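Local coordinates for protein 3-methylornithine synthase (Methanosarcina barkeri, PDB 3T7V) that isomerises L-lysine to (3R)-3-methyl-D-ornithine by a radical mechanism that uses a [4Fe-4S] cluster and S-adenosylmethionine, a step in making pyrrolysine, at residues A[170-174]-A[175-179]; A[185-188]-A[189-193]; A[218-221]-A[222-226]; A[241-245]-A[246-250]; A[262-265]-A[266-270]. All coordinates share one frame; numbering follows the deposited sequence.

Contact 1. Residues A[170-174]-A[175-179]. With SAM (S-adenosylmethionine), chain C.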
# COMPACT_ATOMS: atom_id res chain seq x y z
N GLN A 170 -8.76 -4.57 -0.32
CA GLN A 170 -10.02 -5.04 -0.93
C GLN A 170 -10.10 -4.75 -2.45
O GLN A 170 -10.87 -5.43 -3.17
CB GLN A 170 -11.20 -4.34 -0.29
CG GLN A 170 -12.51 -5.15 -0.45
CD GLN A 170 -12.57 -6.43 0.33
OE1 GLN A 170 -11.86 -6.61 1.30
NE2 GLN A 170 -13.49 -7.32 -0.05
N GLU A 171 -9.31 -3.75 -2.92
CA GLU A 171 -9.29 -3.30 -4.38
C GLU A 171 -10.51 -2.45 -4.73
O GLU A 171 -10.40 -1.35 -5.29
CB GLU A 171 -9.19 -4.40 -5.43
CG GLU A 171 -8.23 -5.52 -5.18
CD GLU A 171 -6.87 -5.04 -4.81
OE1 GLU A 171 -6.42 -3.86 -5.05
OE2 GLU A 171 -6.17 -5.86 -4.22
N THR A 172 -11.68 -2.96 -4.37
CA THR A 172 -12.93 -2.21 -4.58
C THR A 172 -13.97 -2.79 -3.61
O THR A 172 -14.02 -4.01 -3.39
CB THR A 172 -13.41 -2.36 -6.04
OG1 THR A 172 -14.64 -1.69 -6.19
CG2 THR A 172 -13.59 -3.82 -6.45
N TYR A 173 -14.88 -1.95 -3.16
CA TYR A 173 -16.09 -2.43 -2.49
C TYR A 173 -17.34 -2.48 -3.38
O TYR A 173 -18.45 -2.77 -2.88
CB TYR A 173 -16.42 -1.55 -1.25
CG TYR A 173 -15.46 -1.84 -0.13
CD1 TYR A 173 -14.15 -1.32 -0.12
CD2 TYR A 173 -15.85 -2.65 0.91
CE1 TYR A 173 -13.22 -1.68 0.91
CE2 TYR A 173 -14.96 -2.98 1.95
CZ TYR A 173 -13.68 -2.49 1.93
OH TYR A 173 -12.82 -2.86 2.93
N ASP A 174 -17.14 -2.24 -4.68
CA ASP A 174 -18.23 -2.40 -5.64
C ASP A 174 -18.24 -3.87 -6.02
O ASP A 174 -17.29 -4.38 -6.63
CB ASP A 174 -17.83 -1.52 -6.84
CG ASP A 174 -18.73 -1.64 -8.01
OD1 ASP A 174 -19.59 -2.54 -8.06
OD2 ASP A 174 -18.57 -0.69 -8.90
N THR A 175 -19.28 -4.61 -5.61
CA THR A 175 -19.28 -6.05 -5.77
C THR A 175 -19.23 -6.53 -7.22
O THR A 175 -18.47 -7.53 -7.53
CB THR A 175 -20.42 -6.67 -4.94
OG1 THR A 175 -21.62 -5.94 -5.19
CG2 THR A 175 -20.07 -6.44 -3.50
N GLU A 176 -19.84 -5.70 -8.08
CA GLU A 176 -19.88 -5.99 -9.53
C GLU A 176 -18.45 -5.93 -10.09
O GLU A 176 -18.04 -6.68 -10.98
CB GLU A 176 -20.75 -4.94 -10.27
CG GLU A 176 -22.10 -4.60 -9.65
CD GLU A 176 -23.14 -5.66 -9.94
OE1 GLU A 176 -24.19 -5.32 -10.55
OE2 GLU A 176 -22.91 -6.83 -9.56
N LEU A 177 -17.64 -5.00 -9.57
CA LEU A 177 -16.28 -4.93 -10.05
C LEU A 177 -15.34 -5.92 -9.35
O LEU A 177 -14.45 -6.50 -9.99
CB LEU A 177 -15.82 -3.50 -9.86
CG LEU A 177 -14.43 -3.17 -10.30
CD1 LEU A 177 -14.13 -3.48 -11.81
CD2 LEU A 177 -14.07 -1.69 -9.98
N TYR A 178 -15.51 -6.10 -8.05
CA TYR A 178 -14.60 -6.98 -7.30
C TYR A 178 -14.56 -8.38 -7.95
O TYR A 178 -13.44 -8.93 -8.12
CB TYR A 178 -15.10 -7.08 -5.86
CG TYR A 178 -14.22 -7.98 -5.00
CD1 TYR A 178 -14.50 -9.34 -4.89
CD2 TYR A 178 -13.17 -7.43 -4.27
CE1 TYR A 178 -13.73 -10.18 -4.05
CE2 TYR A 178 -12.40 -8.22 -3.43
CZ TYR A 178 -12.67 -9.61 -3.36
OH TYR A 178 -11.93 -10.37 -2.41
N ARG A 179 -15.71 -8.95 -8.31
CA ARG A 179 -15.65 -10.30 -8.86
C ARG A 179 -14.93 -10.40 -10.22
O ARG A 179 -14.49 -11.51 -10.57
CB ARG A 179 -17.11 -10.79 -9.07
CG ARG A 179 -17.90 -9.96 -10.05
CD ARG A 179 -19.43 -10.28 -9.94
NE ARG A 179 -19.68 -11.69 -10.31
CZ ARG A 179 -19.81 -12.12 -11.59
NH1 ARG A 179 -19.64 -11.27 -12.62
NH2 ARG A 179 -20.09 -13.41 -11.87
N SAM C . -0.83 -11.59 -2.95
CA SAM C . -1.22 -10.81 -1.88
C SAM C . -2.48 -10.06 -2.08
O SAM C . -3.05 -10.09 -3.19
OXT SAM C . -2.99 -9.51 -1.05
CB SAM C . -0.48 -9.68 -1.75
CG SAM C . -0.05 -8.87 -2.91
SD SAM C . -0.53 -7.10 -2.76
CE SAM C . 1.06 -6.32 -2.68
C5' SAM C . -1.01 -6.73 -4.43
C4' SAM C . -1.87 -5.70 -4.50
O4' SAM C . -0.82 -4.98 -5.41
C3' SAM C . -3.08 -5.93 -5.01
O3' SAM C . -3.71 -5.77 -3.73
C2' SAM C . -3.11 -4.56 -5.70
O2' SAM C . -3.77 -3.52 -4.91
C1' SAM C . -1.71 -4.12 -6.14
N9 SAM C . -1.49 -4.48 -7.59
C8 SAM C . -1.34 -5.70 -8.18
N7 SAM C . -1.22 -5.54 -9.49
C5 SAM C . -1.28 -4.19 -9.75
C6 SAM C . -1.29 -3.44 -10.94
N6 SAM C . -1.19 -4.01 -12.14
N1 SAM C . -1.33 -2.11 -10.86
C2 SAM C . -1.45 -1.47 -9.65
N3 SAM C . -1.56 -2.16 -8.49
C4 SAM C . -1.45 -3.52 -8.56
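Tyr-178 turns its ring back from the first turn of helix 175-181 to meet Gln-170. The amide and ring planes lie only 17° apart although the two side chains cross at about a right angle, and NE2 of Gln-170 comes to 3.7 Å from CE2 of Tyr-178. The backbone O of Gln-170 sits at the ring edge, in its plane, 3.2 Å from the same CE2. The polar end of Gln-170 is held from elsewhere, by Arg-194 at OE1 and Phe-187 O at NE2. CG2 of Thr-172 rests 3.6 Å from CB of Tyr-178, while OG1, anti to its own backbone N (chi1 178°), accepts from Asp-174 N at 3.0 Å in an ST turn. Asp-174 is the N-cap: its OD1 takes weak bonds from Glu-176 N and Leu-177 N, while its backbone O receives Tyr-178 N at 2.9 Å and OD2 is left to Ser-218. The end of the Glu-171 side chain, bent at chi2, leads away to the cofactor. Its carboxylate spans the ribose diol of SAM, OE1 accepting from O2' at 2.7 Å and OE2 from O3' at 2.5 Å, and OE2 also forms a salt bridge with Arg-182. A glutamine here would probably leave one ribose hydroxyl without its acceptor and Arg-182 without this anionic mate. A loop after strand 163-167 thus reads the ribose and then caps the next helix, an arrangement that belongs to the SAM site of the radical SAM TIM-barrel fold.

Contact 2. Residues A[185-188]-A[189-193]. With SAM (S-adenosylmethionine), chain C.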
# COMPACT_ATOMS: atom_id res chain seq x y z
N GLN A 185 -12.23 -15.13 -5.53
CA GLN A 185 -11.96 -14.88 -4.13
C GLN A 185 -13.22 -14.34 -3.45
O GLN A 185 -13.95 -13.57 -4.08
CB GLN A 185 -10.82 -13.83 -4.01
CG GLN A 185 -9.55 -14.50 -4.49
CD GLN A 185 -8.54 -13.45 -4.84
OE1 GLN A 185 -8.25 -12.58 -4.01
NE2 GLN A 185 -8.06 -13.47 -6.10
N SER A 186 -13.45 -14.77 -2.20
CA SER A 186 -14.57 -14.25 -1.42
C SER A 186 -14.37 -12.72 -1.20
O SER A 186 -13.28 -12.26 -0.84
CB SER A 186 -14.41 -15.00 0.00
OG SER A 186 -15.38 -14.50 0.81
N PHE A 187 -15.48 -11.99 -1.25
CA PHE A 187 -15.43 -10.60 -0.89
C PHE A 187 -15.34 -10.52 0.66
O PHE A 187 -14.45 -9.82 1.22
CB PHE A 187 -16.71 -9.95 -1.38
CG PHE A 187 -16.72 -8.45 -1.14
CD1 PHE A 187 -16.29 -7.60 -2.16
CD2 PHE A 187 -17.15 -7.93 0.08
CE1 PHE A 187 -16.26 -6.21 -1.96
CE2 PHE A 187 -17.19 -6.54 0.27
CZ PHE A 187 -16.74 -5.68 -0.75
N ASP A 188 -16.20 -11.23 1.37
CA ASP A 188 -16.23 -11.09 2.83
C ASP A 188 -15.01 -11.77 3.45
O ASP A 188 -14.63 -11.43 4.59
CB ASP A 188 -17.53 -11.67 3.38
CG ASP A 188 -18.73 -10.78 3.10
OD1 ASP A 188 -18.55 -9.57 2.80
OD2 ASP A 188 -19.87 -11.30 3.21
N GLY A 189 -14.39 -12.71 2.75
CA GLY A 189 -13.21 -13.41 3.33
C GLY A 189 -12.15 -12.38 3.72
O GLY A 189 -11.47 -12.52 4.73
N ARG A 190 -11.89 -11.41 2.81
CA ARG A 190 -10.81 -10.44 3.08
C ARG A 190 -11.24 -9.50 4.20
O ARG A 190 -10.41 -9.11 5.03
CB ARG A 190 -10.35 -9.61 1.84
CG ARG A 190 -9.74 -10.51 0.77
CD ARG A 190 -9.39 -9.82 -0.52
NE ARG A 190 -8.14 -9.07 -0.46
CZ ARG A 190 -6.92 -9.60 -0.66
NH1 ARG A 190 -6.75 -10.96 -0.76
NH2 ARG A 190 -5.83 -8.80 -0.76
N VAL A 191 -12.51 -9.07 4.17
CA VAL A 191 -13.04 -8.24 5.23
C VAL A 191 -12.89 -8.95 6.58
O VAL A 191 -12.40 -8.31 7.60
CB VAL A 191 -14.50 -7.95 4.94
CG1 VAL A 191 -15.12 -7.23 6.14
CG2 VAL A 191 -14.66 -7.08 3.67
N ASN A 192 -13.25 -10.23 6.65
CA ASN A 192 -13.23 -10.97 7.88
C ASN A 192 -11.81 -11.20 8.40
O ASN A 192 -11.56 -11.24 9.64
CB ASN A 192 -14.00 -12.30 7.69
CG ASN A 192 -15.50 -12.07 7.60
OD1 ASN A 192 -16.00 -11.04 7.96
ND2 ASN A 192 -16.20 -13.03 7.04
N ALA A 193 -10.85 -11.41 7.46
CA ALA A 193 -9.49 -11.60 7.89
C ALA A 193 -8.92 -10.31 8.51
O ALA A 193 -8.19 -10.39 9.52
CB ALA A 193 -8.63 -12.04 6.67
N SAM C . -0.83 -11.59 -2.95
CA SAM C . -1.22 -10.81 -1.88
C SAM C . -2.48 -10.06 -2.08
O SAM C . -3.05 -10.09 -3.19
OXT SAM C . -2.99 -9.51 -1.05
CB SAM C . -0.48 -9.68 -1.75
CG SAM C . -0.05 -8.87 -2.91
SD SAM C . -0.53 -7.10 -2.76
CE SAM C . 1.06 -6.32 -2.68
C5' SAM C . -1.01 -6.73 -4.43
C4' SAM C . -1.87 -5.70 -4.50
O4' SAM C . -0.82 -4.98 -5.41
C3' SAM C . -3.08 -5.93 -5.01
O3' SAM C . -3.71 -5.77 -3.73
C2' SAM C . -3.11 -4.56 -5.70
O2' SAM C . -3.77 -3.52 -4.91
C1' SAM C . -1.71 -4.12 -6.14
N9 SAM C . -1.49 -4.48 -7.59
C8 SAM C . -1.34 -5.70 -8.18
N7 SAM C . -1.22 -5.54 -9.49
C5 SAM C . -1.28 -4.19 -9.75
C6 SAM C . -1.29 -3.44 -10.94
N6 SAM C . -1.19 -4.01 -12.14
N1 SAM C . -1.33 -2.11 -10.86
C2 SAM C . -1.45 -1.47 -9.65
N3 SAM C . -1.56 -2.16 -8.49
C4 SAM C . -1.45 -3.52 -8.56
O HOH W 1 -8.58 -13.10 -1.27
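OE1 of Gln-185 is gripped twice: a water donates to it at 2.8 Å, and Arg-182 NH1 is its second donor. The same water lies at the edge of the Arg-190 guanidinium, in its plane, and accepts from NH1 at 2.9 Å, so it bridges the two side chains. The amide of Gln-185 is turned 63° from the guanidinium.

Next in the chain, Ser-186 is the N-cap of helix 187-200. With OG anti to its backbone N, the hydroxyl reaches the amide three residues on and accepts from Gly-189 N at 2.8 Å, with an N-H...O angle of 140°. Asn-192 N donates to Asp-188 O, also at 2.8 Å, whereas Arg-190 N meets Phe-187 O only weakly. On the flank of the helix CG2 of Val-191 approaches CE2 of Phe-187 at 4.3 Å; the Phe-187 ring also packs edge-to-face with Tyr-178.

The capped helix belongs to the radical SAM core, and it carries an arginine of the SAM site. A bend at chi3 brings the guanidinium edge of Arg-190 to the cofactor, where NH2 donates to the carboxylate OXT of SAM at 2.9 Å, nearly straight at 164°. NE is bonded to Tyr-169 O, which helps to fix the rotation of the planar group. A leucine in its place would probably leave the SAM carboxylate without this charged donor and the bridging water without its NH1 partner.

Contact 3. Residues A[218-221]-A[222-226]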
# COMPACT_ATOMS: atom_id res chain seq x y z
N SER A 218 -18.55 4.23 -8.11
CA SER A 218 -17.84 3.01 -7.62
C SER A 218 -16.77 3.43 -6.62
O SER A 218 -16.61 2.77 -5.56
CB SER A 218 -17.16 2.40 -8.85
OG SER A 218 -16.44 1.26 -8.56
N THR A 219 -16.08 4.52 -6.89
CA THR A 219 -15.04 5.02 -6.00
C THR A 219 -15.64 5.45 -4.67
O THR A 219 -15.02 5.20 -3.62
CB THR A 219 -14.31 6.17 -6.70
OG1 THR A 219 -13.77 5.66 -7.94
CG2 THR A 219 -13.18 6.71 -5.80
N ILE A 220 -16.78 6.16 -4.69
CA ILE A 220 -17.42 6.52 -3.40
C ILE A 220 -17.79 5.29 -2.59
O ILE A 220 -17.57 5.28 -1.38
CB ILE A 220 -18.63 7.42 -3.68
CG1 ILE A 220 -18.07 8.70 -4.29
CG2 ILE A 220 -19.38 7.68 -2.40
CD1 ILE A 220 -19.21 9.65 -4.67
N LEU A 221 -18.35 4.25 -3.26
CA LEU A 221 -18.71 3.00 -2.57
C LEU A 221 -17.43 2.43 -1.92
O LEU A 221 -17.46 2.02 -0.77
CB LEU A 221 -19.24 1.96 -3.54
CG LEU A 221 -20.65 1.96 -4.15
CD1 LEU A 221 -20.85 0.71 -5.03
CD2 LEU A 221 -21.59 1.93 -2.94
N SER A 222 -16.32 2.54 -2.62
CA SER A 222 -15.07 1.99 -2.06
C SER A 222 -14.49 2.82 -0.95
O SER A 222 -14.02 2.27 0.06
CB SER A 222 -14.04 1.82 -3.15
OG SER A 222 -14.50 0.81 -4.02
N LEU A 223 -14.58 4.14 -1.07
CA LEU A 223 -14.13 5.00 0.05
C LEU A 223 -14.98 4.78 1.33
O LEU A 223 -14.44 4.67 2.45
CB LEU A 223 -14.18 6.51 -0.33
CG LEU A 223 -13.15 6.84 -1.45
CD1 LEU A 223 -13.48 8.23 -2.05
CD2 LEU A 223 -11.71 6.91 -0.89
N ARG A 224 -16.31 4.70 1.16
CA ARG A 224 -17.17 4.49 2.29
C ARG A 224 -16.93 3.07 2.84
O ARG A 224 -16.93 2.86 4.06
CB ARG A 224 -18.65 4.68 1.90
CG ARG A 224 -19.00 6.10 1.51
CD ARG A 224 -18.84 6.97 2.73
NE ARG A 224 -19.35 8.31 2.39
CZ ARG A 224 -18.93 9.42 3.00
NH1 ARG A 224 -18.02 9.34 3.95
NH2 ARG A 224 -19.40 10.61 2.61
N GLY A 225 -16.69 2.07 1.97
CA GLY A 225 -16.45 0.65 2.39
C GLY A 225 -15.20 0.58 3.22
O GLY A 225 -15.20 -0.12 4.27
N MET A 226 -14.18 1.28 2.78
CA MET A 226 -12.88 1.32 3.56
C MET A 226 -13.06 1.92 4.92
O MET A 226 -12.41 1.46 5.84
CB MET A 226 -11.67 2.06 2.84
CG MET A 226 -11.01 1.23 1.75
SD MET A 226 -9.28 1.75 1.34
CE MET A 226 -10.02 3.30 0.99
O HOH W 2 -14.23 0.94 -6.81
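Thr-219 and Leu-223, one turn apart on helix 216-228, lie side by side and point the same way, with CG2 of Thr-219 4.1 Å from CD1 of Leu-223. The methyl of Thr-219 is anti to its backbone N, while OG1 is anti to the carbonyl carbon (chi1 -58°) and is hydrogen-bonded to Asp-215 O and to Asn-214 ND2. Leu-223 places CG 3.3 Å from Thr-219 O, its own N donating to that oxygen at 2.8 Å. Ile-220 and Arg-224, also four residues apart, touch more lightly, CG of Arg-224 lying 4.2 Å from CG2 of Ile-220. Beyond it the arginine chain bends at chi2 (-65°); its NE forms a salt bridge with Asp-25 and its NH2 a hydrogen bond with Leu-23 O.

On another side of the helix, Ser-218 OG and Ser-222 OG share a water that lies 2.8 Å from each of them, donating to the former. Both hydroxyls also reach the loop before helix 175-181, Ser-218 binding Asp-174 and Ser-222 taking Tyr-173 N. Backbone bonds such as Arg-224 N to Ile-220 O at 2.9 Å keep the turns regular. This is the helix of a beta-alpha-beta unit, joining strand 203-210 to strand 233-238 in the TIM barrel.

Contact 4. Residues A[241-245]-A[246-250]. With SAM (S-adenosylmethionine), chain C.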
# COMPACT_ATOMS: atom_id res chain seq x y z
N PRO A 241 -1.69 -1.54 -16.37
CA PRO A 241 -2.00 -2.85 -17.08
C PRO A 241 -0.68 -3.60 -17.34
O PRO A 241 0.40 -2.98 -17.61
CB PRO A 241 -2.62 -2.39 -18.44
CG PRO A 241 -3.26 -1.09 -18.03
CD PRO A 241 -2.22 -0.37 -17.11
N GLN A 242 -0.78 -4.91 -17.14
CA GLN A 242 0.45 -5.74 -17.15
C GLN A 242 0.38 -6.72 -18.34
O GLN A 242 -0.65 -7.32 -18.64
CB GLN A 242 0.47 -6.61 -15.85
CG GLN A 242 0.55 -5.72 -14.58
CD GLN A 242 1.90 -5.00 -14.45
OE1 GLN A 242 2.98 -5.56 -14.72
NE2 GLN A 242 1.88 -3.77 -13.91
N GLU A 243 1.55 -7.01 -18.90
CA GLU A 243 1.69 -7.96 -20.03
C GLU A 243 1.24 -9.36 -19.59
O GLU A 243 1.55 -9.82 -18.50
CB GLU A 243 3.18 -7.95 -20.48
CG GLU A 243 3.45 -8.93 -21.59
CD GLU A 243 4.89 -8.90 -22.09
OE1 GLU A 243 5.83 -9.22 -21.33
OE2 GLU A 243 5.07 -8.58 -23.27
N GLY A 244 0.43 -10.02 -20.44
CA GLY A 244 0.12 -11.39 -20.19
C GLY A 244 -1.07 -11.59 -19.33
O GLY A 244 -1.44 -12.71 -19.06
N THR A 245 -1.72 -10.48 -18.90
CA THR A 245 -2.92 -10.64 -18.05
C THR A 245 -4.20 -10.35 -18.85
O THR A 245 -4.12 -9.70 -19.92
CB THR A 245 -2.90 -9.61 -16.88
OG1 THR A 245 -2.96 -8.28 -17.40
CG2 THR A 245 -1.58 -9.86 -16.05
N PRO A 246 -5.36 -10.67 -18.27
CA PRO A 246 -6.62 -10.42 -18.99
C PRO A 246 -6.84 -8.95 -19.22
O PRO A 246 -7.52 -8.59 -20.16
CB PRO A 246 -7.69 -11.00 -18.00
CG PRO A 246 -6.94 -12.15 -17.35
CD PRO A 246 -5.55 -11.60 -17.13
N LEU A 247 -6.24 -8.10 -18.39
CA LEU A 247 -6.40 -6.65 -18.54
C LEU A 247 -5.26 -5.93 -19.27
O LEU A 247 -5.15 -4.69 -19.19
CB LEU A 247 -6.63 -6.00 -17.17
CG LEU A 247 -7.99 -6.40 -16.57
CD1 LEU A 247 -8.15 -5.84 -15.16
CD2 LEU A 247 -9.14 -5.86 -17.47
N GLU A 248 -4.39 -6.69 -19.91
CA GLU A 248 -3.28 -6.11 -20.62
C GLU A 248 -3.67 -4.94 -21.56
O GLU A 248 -2.98 -3.91 -21.61
CB GLU A 248 -2.46 -7.20 -21.39
CG GLU A 248 -1.36 -6.62 -22.30
CD GLU A 248 -0.52 -7.71 -23.04
OE1 GLU A 248 -0.66 -8.92 -22.80
OE2 GLU A 248 0.32 -7.34 -23.89
N GLY A 249 -4.77 -5.06 -22.25
CA GLY A 249 -5.09 -3.87 -23.13
C GLY A 249 -5.89 -2.75 -22.52
O GLY A 249 -6.32 -1.84 -23.24
N PHE A 250 -6.14 -2.82 -21.22
CA PHE A 250 -7.17 -1.94 -20.66
C PHE A 250 -6.77 -0.49 -20.68
O PHE A 250 -5.65 -0.14 -20.34
CB PHE A 250 -7.54 -2.43 -19.28
CG PHE A 250 -8.67 -1.71 -18.66
CD1 PHE A 250 -9.95 -2.02 -19.05
CD2 PHE A 250 -8.44 -0.67 -17.75
CE1 PHE A 250 -11.03 -1.32 -18.51
CE2 PHE A 250 -9.51 -0.00 -17.18
CZ PHE A 250 -10.77 -0.31 -17.57
N SAM C . -0.83 -11.59 -2.95
CA SAM C . -1.22 -10.81 -1.88
C SAM C . -2.48 -10.06 -2.08
O SAM C . -3.05 -10.09 -3.19
OXT SAM C . -2.99 -9.51 -1.05
CB SAM C . -0.48 -9.68 -1.75
CG SAM C . -0.05 -8.87 -2.91
SD SAM C . -0.53 -7.10 -2.76
CE SAM C . 1.06 -6.32 -2.68
C5' SAM C . -1.01 -6.73 -4.43
C4' SAM C . -1.87 -5.70 -4.50
O4' SAM C . -0.82 -4.98 -5.41
C3' SAM C . -3.08 -5.93 -5.01
O3' SAM C . -3.71 -5.77 -3.73
C2' SAM C . -3.11 -4.56 -5.70
O2' SAM C . -3.77 -3.52 -4.91
C1' SAM C . -1.71 -4.12 -6.14
N9 SAM C . -1.49 -4.48 -7.59
C8 SAM C . -1.34 -5.70 -8.18
N7 SAM C . -1.22 -5.54 -9.49
C5 SAM C . -1.28 -4.19 -9.75
C6 SAM C . -1.29 -3.44 -10.94
N6 SAM C . -1.19 -4.01 -12.14
N1 SAM C . -1.33 -2.11 -10.86
C2 SAM C . -1.45 -1.47 -9.65
N3 SAM C . -1.56 -2.16 -8.49
C4 SAM C . -1.45 -3.52 -8.56
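The SAM pocket is bordered at its adenine end by the loop after strand 233-238, in which Gln-242 to Phe-250 make three overlapping beta turns. Gln-242 faces the cofactor: its CG lies 3.5 Å from N6 of SAM, and NE2, brought round by a bend at chi2, is bonded to Ala-311 O and Leu-240 O. Its backbone O begins the first turn, accepting from Thr-245 OG1 at 2.8 Å and only weakly from Thr-245 N.

Across the loop, Glu-248 stretches out fully, CG anti to the backbone N, and OE1 receives Gly-244 N at 2.8 Å. That bond is almost straight (173°), but the donor stands above the carboxylate plane, 57° out of it. The two glutamates, Glu-243 and Glu-248, run side by side with carboxylates turned 72° apart and their OE2 atoms 4.9 Å from each other, so some mutual repulsion is likely. Glu-248 N closes the next turn on Thr-245 O at 3.0 Å. Pro-241 packs CB against Leu-247 O at 3.5 Å. Gly-244 has a positive phi, the left-handed conformation expected at the third position of the type II turn from Gln-242 to Thr-245, here followed by two type I turns.

Contact 5. Residues A[262-265]-A[266-270]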
# COMPACT_ATOMS: atom_id res chain seq x y z
N ILE A 262 -5.88 10.35 -3.22
CA ILE A 262 -5.00 10.53 -2.01
C ILE A 262 -5.47 11.73 -1.18
O ILE A 262 -5.57 11.66 0.04
CB ILE A 262 -3.52 10.62 -2.36
CG1 ILE A 262 -2.99 9.28 -2.79
CG2 ILE A 262 -2.74 11.17 -1.17
CD1 ILE A 262 -1.60 9.38 -3.39
N SER A 263 -5.74 12.84 -1.91
CA SER A 263 -6.19 14.03 -1.16
C SER A 263 -7.53 13.79 -0.50
O SER A 263 -7.73 14.16 0.64
CB SER A 263 -6.31 15.22 -2.07
OG SER A 263 -5.05 15.53 -2.65
N VAL A 264 -8.45 13.12 -1.20
CA VAL A 264 -9.75 12.83 -0.59
C VAL A 264 -9.56 11.89 0.61
O VAL A 264 -10.20 12.06 1.67
CB VAL A 264 -10.69 12.20 -1.66
CG1 VAL A 264 -11.93 11.67 -0.98
CG2 VAL A 264 -11.09 13.31 -2.66
N LEU A 265 -8.66 10.89 0.50
CA LEU A 265 -8.42 10.00 1.65
C LEU A 265 -7.88 10.79 2.83
O LEU A 265 -8.19 10.46 3.99
CB LEU A 265 -7.32 8.92 1.29
CG LEU A 265 -7.93 7.79 0.42
CD1 LEU A 265 -6.74 6.89 -0.09
CD2 LEU A 265 -8.93 6.92 1.15
N ARG A 266 -7.01 11.75 2.55
CA ARG A 266 -6.47 12.56 3.69
C ARG A 266 -7.58 13.38 4.35
O ARG A 266 -7.57 13.56 5.59
CB ARG A 266 -5.35 13.46 3.20
CG ARG A 266 -4.76 14.44 4.23
CD ARG A 266 -4.27 13.72 5.48
NE ARG A 266 -3.11 12.90 5.17
CZ ARG A 266 -2.67 11.89 5.94
NH1 ARG A 266 -3.28 11.54 7.05
NH2 ARG A 266 -1.66 11.13 5.50
N LEU A 267 -8.53 13.81 3.52
CA LEU A 267 -9.58 14.63 4.09
C LEU A 267 -10.59 13.75 4.85
O LEU A 267 -11.29 14.22 5.72
CB LEU A 267 -10.25 15.46 2.98
CG LEU A 267 -9.33 16.51 2.30
CD1 LEU A 267 -10.01 17.22 1.12
CD2 LEU A 267 -8.90 17.56 3.30
N MET A 268 -10.76 12.49 4.44
CA MET A 268 -11.62 11.51 5.09
C MET A 268 -11.00 10.81 6.30
O MET A 268 -11.73 10.42 7.21
CB MET A 268 -12.04 10.38 4.12
CG MET A 268 -12.97 10.89 3.04
SD MET A 268 -13.46 9.43 2.04
CE MET A 268 -14.41 8.42 3.24
N PHE A 269 -9.68 10.53 6.26
CA PHE A 269 -8.97 9.84 7.30
C PHE A 269 -7.79 10.70 7.75
O PHE A 269 -6.59 10.39 7.52
CB PHE A 269 -8.39 8.53 6.71
CG PHE A 269 -9.43 7.60 6.15
CD1 PHE A 269 -9.78 7.58 4.82
CD2 PHE A 269 -10.00 6.60 7.01
CE1 PHE A 269 -10.78 6.69 4.31
CE2 PHE A 269 -10.97 5.73 6.51
CZ PHE A 269 -11.36 5.76 5.16
N PRO A 270 -8.05 11.85 8.35
CA PRO A 270 -7.05 12.86 8.55
C PRO A 270 -5.85 12.38 9.40
O PRO A 270 -4.73 12.85 9.18
CB PRO A 270 -7.80 14.03 9.19
CG PRO A 270 -9.05 13.39 9.68
CD PRO A 270 -9.39 12.31 8.73
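Leu-265 O accepts from Phe-269 N at 2.7 Å, the last of four backbone bonds that carry helix 258-268 to its end. The same oxygen lies at the edge of the Phe-269 ring, in its plane and 3.4 Å from CD1, while CD2 of Leu-265 touches CE1 of the ring at 3.7 Å. With CG beside the backbone N (chi1 -60°), the Phe-269 ring turns back towards Leu-265, though the residue itself has left helical phi/psi.

Upstream, Arg-266 N, Leu-267 N and Met-268 N are taken by the carbonyls of Ile-262, Ser-263 and Val-264, at 2.9 Å for the pair Met-268 N and Val-264 O. CG1 of Val-264 runs alongside Met-268, 4.1 Å from its SD. The buried arginine has several acceptors. Arg-266 folds back at chi2 and chi3, and its NH1 donates to Pro-270 O at 2.9 Å from above the carbonyl plane, as well as to Arg-272 O, while NE serves Gly-293 O. Backbone carbonyls thus take up the N-H groups of NE and NH1. Ser-263 OG donates to Ala-292 O.

Leu-265 and Met-268 face Leu-223 of helix 216-228, Val-264 and Leu-267 lie against helix 25-32, and Ser-263 packs on helix 37-55, so this helix end packs against three neighbouring helices, with Leu-265 and Arg-266 also touching Ile-274 in the loop before strand 275-277.

All five contacts are local and follow one another in series, with no nesting or crossing. Contact 1 turns the loop after strand 163-167 into helix 175-181; contact 2 then opens helix 187-200, and the two touch through Tyr-178 and Ser-186. Contact 3, on helix 216-228, returns to contact 1 through its two serines. The loop of contact 4 follows strand 233-238 and touches neither contact 1 nor contact 2, yet all three border the same SAM. Contact 5 ends helix 258-268, far from contact 4 (centres about 30 Å apart) but packed by Leu-265 and Met-268 on contact 3, tying neighbouring outer helices of the barrel together.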